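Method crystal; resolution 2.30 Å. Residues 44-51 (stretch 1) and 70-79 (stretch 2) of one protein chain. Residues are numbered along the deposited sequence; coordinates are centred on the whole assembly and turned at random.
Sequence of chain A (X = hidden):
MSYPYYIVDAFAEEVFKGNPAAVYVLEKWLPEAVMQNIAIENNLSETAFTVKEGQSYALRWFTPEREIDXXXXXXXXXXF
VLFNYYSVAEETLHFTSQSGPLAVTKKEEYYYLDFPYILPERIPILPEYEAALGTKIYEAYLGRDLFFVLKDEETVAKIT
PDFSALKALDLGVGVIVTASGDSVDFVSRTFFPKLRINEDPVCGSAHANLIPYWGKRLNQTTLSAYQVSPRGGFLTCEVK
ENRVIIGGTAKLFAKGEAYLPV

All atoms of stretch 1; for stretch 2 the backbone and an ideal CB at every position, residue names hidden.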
# COMPACT_ATOMS: atom_id res chain seq x y z
N LEU A 44 2.87 3.14 14.57
CA LEU A 44 2.03 2.68 13.47
C LEU A 44 2.88 2.35 12.26
O LEU A 44 4.07 2.68 12.22
CB LEU A 44 0.98 3.74 13.12
CG LEU A 44 -0.13 3.93 14.17
CD1 LEU A 44 -1.06 5.04 13.76
CD2 LEU A 44 -0.89 2.63 14.33
N SER A 45 2.28 1.66 11.29
CA SER A 45 2.97 1.24 10.06
C SER A 45 3.83 2.39 9.51
O SER A 45 5.06 2.28 9.39
CB SER A 45 1.94 0.80 9.01
OG SER A 45 2.51 0.01 7.99
N GLU A 46 3.18 3.51 9.22
CA GLU A 46 3.83 4.70 8.71
C GLU A 46 3.11 5.93 9.27
O GLU A 46 1.91 5.86 9.57
CB GLU A 46 3.72 4.77 7.15
CG GLU A 46 4.81 4.03 6.35
CD GLU A 46 4.56 2.52 6.17
OE1 GLU A 46 5.54 1.77 5.94
OE2 GLU A 46 3.39 2.09 6.24
N THR A 47 3.84 7.02 9.40
CA THR A 47 3.30 8.29 9.87
C THR A 47 3.67 9.33 8.81
O THR A 47 4.83 9.61 8.59
CB THR A 47 3.89 8.73 11.22
OG1 THR A 47 3.55 7.78 12.22
CG2 THR A 47 3.33 10.10 11.62
N ALA A 48 2.66 9.86 8.13
CA ALA A 48 2.88 10.85 7.08
C ALA A 48 2.73 12.28 7.57
O ALA A 48 1.79 12.61 8.26
CB ALA A 48 1.91 10.59 5.93
N PHE A 49 3.70 13.12 7.22
CA PHE A 49 3.69 14.53 7.59
C PHE A 49 3.64 15.33 6.30
O PHE A 49 4.41 15.06 5.37
CB PHE A 49 4.95 14.89 8.37
CG PHE A 49 5.14 14.11 9.62
CD1 PHE A 49 5.68 12.83 9.58
CD2 PHE A 49 4.78 14.65 10.86
CE1 PHE A 49 5.86 12.09 10.75
CE2 PHE A 49 4.96 13.92 12.03
CZ PHE A 49 5.50 12.63 11.96
N THR A 50 2.74 16.31 6.23
CA THR A 50 2.61 17.13 5.04
C THR A 50 2.47 18.61 5.36
O THR A 50 2.00 18.98 6.43
CB THR A 50 1.39 16.66 4.18
OG1 THR A 50 1.39 17.35 2.93
CG2 THR A 50 0.08 16.95 4.89
N VAL A 51 2.95 19.46 4.45
CA VAL A 51 2.85 20.91 4.61
C VAL A 51 2.61 21.55 3.24
O VAL A 51 3.35 21.31 2.28
CB VAL A 51 4.08 21.55 5.29
CG1 VAL A 51 3.93 23.03 5.60
CG2 VAL A 51 4.49 20.83 6.56
N UNK A 70 8.75 6.07 -0.08
CA UNK A 70 7.36 6.17 -0.49
C UNK A 70 6.50 5.04 0.08
O UNK A 70 6.99 3.92 0.27
CB UNK A 70 7.27 6.17 -2.02
N UNK A 71 5.25 5.34 0.40
CA UNK A 71 4.29 4.33 0.84
C UNK A 71 2.89 4.76 0.42
O UNK A 71 2.41 5.83 0.78
CB UNK A 71 4.36 4.12 2.35
N UNK A 72 2.29 3.93 -0.44
CA UNK A 72 0.98 4.20 -0.99
C UNK A 72 -0.22 4.43 -0.09
O UNK A 72 -0.93 5.42 -0.25
CB UNK A 72 0.63 3.03 -1.91
N UNK A 73 -0.48 3.51 0.83
CA UNK A 73 -1.64 3.65 1.71
C UNK A 73 -1.58 4.92 2.55
O UNK A 73 -2.60 5.51 2.86
CB UNK A 73 -1.75 2.43 2.63
N UNK A 74 -0.37 5.34 2.89
CA UNK A 74 -0.15 6.55 3.69
C UNK A 74 -0.36 7.80 2.86
O UNK A 74 -0.56 8.90 3.41
CB UNK A 74 1.26 6.55 4.29
N UNK A 75 -0.23 7.67 1.55
CA UNK A 75 -0.43 8.79 0.66
C UNK A 75 -1.93 8.96 0.50
O UNK A 75 -2.45 10.07 0.54
CB UNK A 75 0.27 8.58 -0.69
N UNK A 76 -2.62 7.84 0.35
CA UNK A 76 -4.05 7.83 0.21
C UNK A 76 -4.66 8.42 1.47
O UNK A 76 -5.61 9.19 1.42
CB UNK A 76 -4.57 6.42 -0.05
N UNK A 77 -4.09 8.03 2.62
CA UNK A 77 -4.54 8.50 3.91
C UNK A 77 -4.40 9.99 4.02
O UNK A 77 -5.33 10.68 4.43
CB UNK A 77 -3.77 7.81 5.04
N UNK A 78 -3.22 10.50 3.68
CA UNK A 78 -2.95 11.94 3.73
C UNK A 78 -3.89 12.69 2.82
O UNK A 78 -4.27 13.83 3.11
CB UNK A 78 -1.50 12.24 3.34
N UNK A 79 -4.23 12.09 1.69
CA UNK A 79 -5.13 12.68 0.74
C UNK A 79 -6.52 12.74 1.37
O UNK A 79 -7.19 13.78 1.36
CB UNK A 79 -5.14 11.89 -0.57

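Position 70 lies in the loop before the helix. Its ideal CB has nothing of stretch 1 within 5.5 Å, so stretch 1 sets no demand here and many side chains would suit. The residue is Leu70, and it makes no contact across the stretches.

At position 71 the CA-to-CB bond points toward stretch 1, and the ideal CB is 4.0 Å from Glu46 CG. The backbone is extended, with phi/psi of -150/117°. The carboxylate of Glu46 lies just beyond, so a small or medium polar side chain would suit, such as serine, threonine, cysteine or asparagine. The residue is Cys71. Its chi1 of -106° lies between wells, and SG comes 3.3 Å from Glu46 OE1.

Position 72 has helical phi/psi of -57/-53°. These angles are open to most residues, and stretch 1 is out of reach. The residue is Gly72. Its O accepts backbone bonds from the N atoms of 75 and 76.

Position 73 points its CA-to-CB bond sideways. No atom of stretch 1 is within 5.5 Å of the ideal CB, so a short side chain would not reach. Glu46 OE2 offers an acceptor farther out. A longer side chain with a donor would suit: histidine, glutamine, lysine or arginine. The residue is His73. With chi1 at 68° (p), the ring reaches stretch 1, and NE2 donates a hydrogen bond to Glu46 OE2 at 2.7 Å. The carboxylate oxygen sits at the ring edge, near its plane, where the NE2 proton can point to it. Ser45 OG donates to the same Glu46 OE2 at 2.9 Å, so this oxygen accepts two bonds.

At position 74 the CA-to-CB bond points toward stretch 1. The ideal CB is already 4.2 Å from Glu46 CB and 4.4 Å from Ala48 CB. Room is short, which favours a small residue such as alanine, glycine or serine. The residue is Ala74. Its CB packs against Ala48 CB at 4.4 Å, and here the backbones come closest, with the CA atoms of Ala48 and Ala74 6.3 Å apart.

Position 75 points away from stretch 1, which therefore leaves the choice open. The residue is Thr75, whose OG1 is hydrogen-bonded elsewhere in the structure. Stretch 1 sets no limit on position 76, so many side chains would suit; the residue is Leu76.

Position 77 points toward stretch 1, but its ideal CB has no neighbour there within 5.5 Å. Small or larger side chains are possible on this evidence. The residue is Ala77, which makes no contact across the stretches.

Position 78 is one helical turn after 74 and again points toward stretch 1. Its ideal CB is 4.6 Å from Ala48 CB and 5.2 Å from Thr50 CG2. A compact side chain would suit, such as valine, threonine, alanine or serine. The residue is Thr78. Its OG1 donates to Ala74 O at 2.8 Å and lies 3.3 Å from Ala48 CB. Its CG2 meets Thr50 CG2 at 3.8 Å.

Position 79 is beyond stretch 1's reach, so many side chains would suit; the residue is Ala79.

Stretch 2 70-79: LCGHATLATA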
# COMPACT_ATOMS: atom_id res chain seq x y z
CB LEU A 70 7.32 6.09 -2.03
CG LEU A 70 6.07 6.55 -2.78
CD1 LEU A 70 6.49 7.00 -4.17
CD2 LEU A 70 5.01 5.45 -2.87
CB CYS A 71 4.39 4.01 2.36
SG CYS A 71 5.17 2.37 2.68
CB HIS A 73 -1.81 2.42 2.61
CG HIS A 73 -0.73 2.26 3.63
ND1 HIS A 73 -0.96 2.41 4.98
CD2 HIS A 73 0.59 1.99 3.50
CE1 HIS A 73 0.18 2.25 5.64
NE2 HIS A 73 1.13 2.00 4.76
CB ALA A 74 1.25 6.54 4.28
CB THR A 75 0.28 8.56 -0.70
OG1 THR A 75 1.69 8.69 -0.51
CG2 THR A 75 -0.15 9.59 -1.73
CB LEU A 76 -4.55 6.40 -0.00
CG LEU A 76 -6.03 6.13 -0.27
CD1 LEU A 76 -6.18 4.81 -0.96
CD2 LEU A 76 -6.84 6.16 1.03
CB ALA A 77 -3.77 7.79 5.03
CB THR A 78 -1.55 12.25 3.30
OG1 THR A 78 -0.63 11.61 4.17
CG2 THR A 78 -1.30 13.74 3.36
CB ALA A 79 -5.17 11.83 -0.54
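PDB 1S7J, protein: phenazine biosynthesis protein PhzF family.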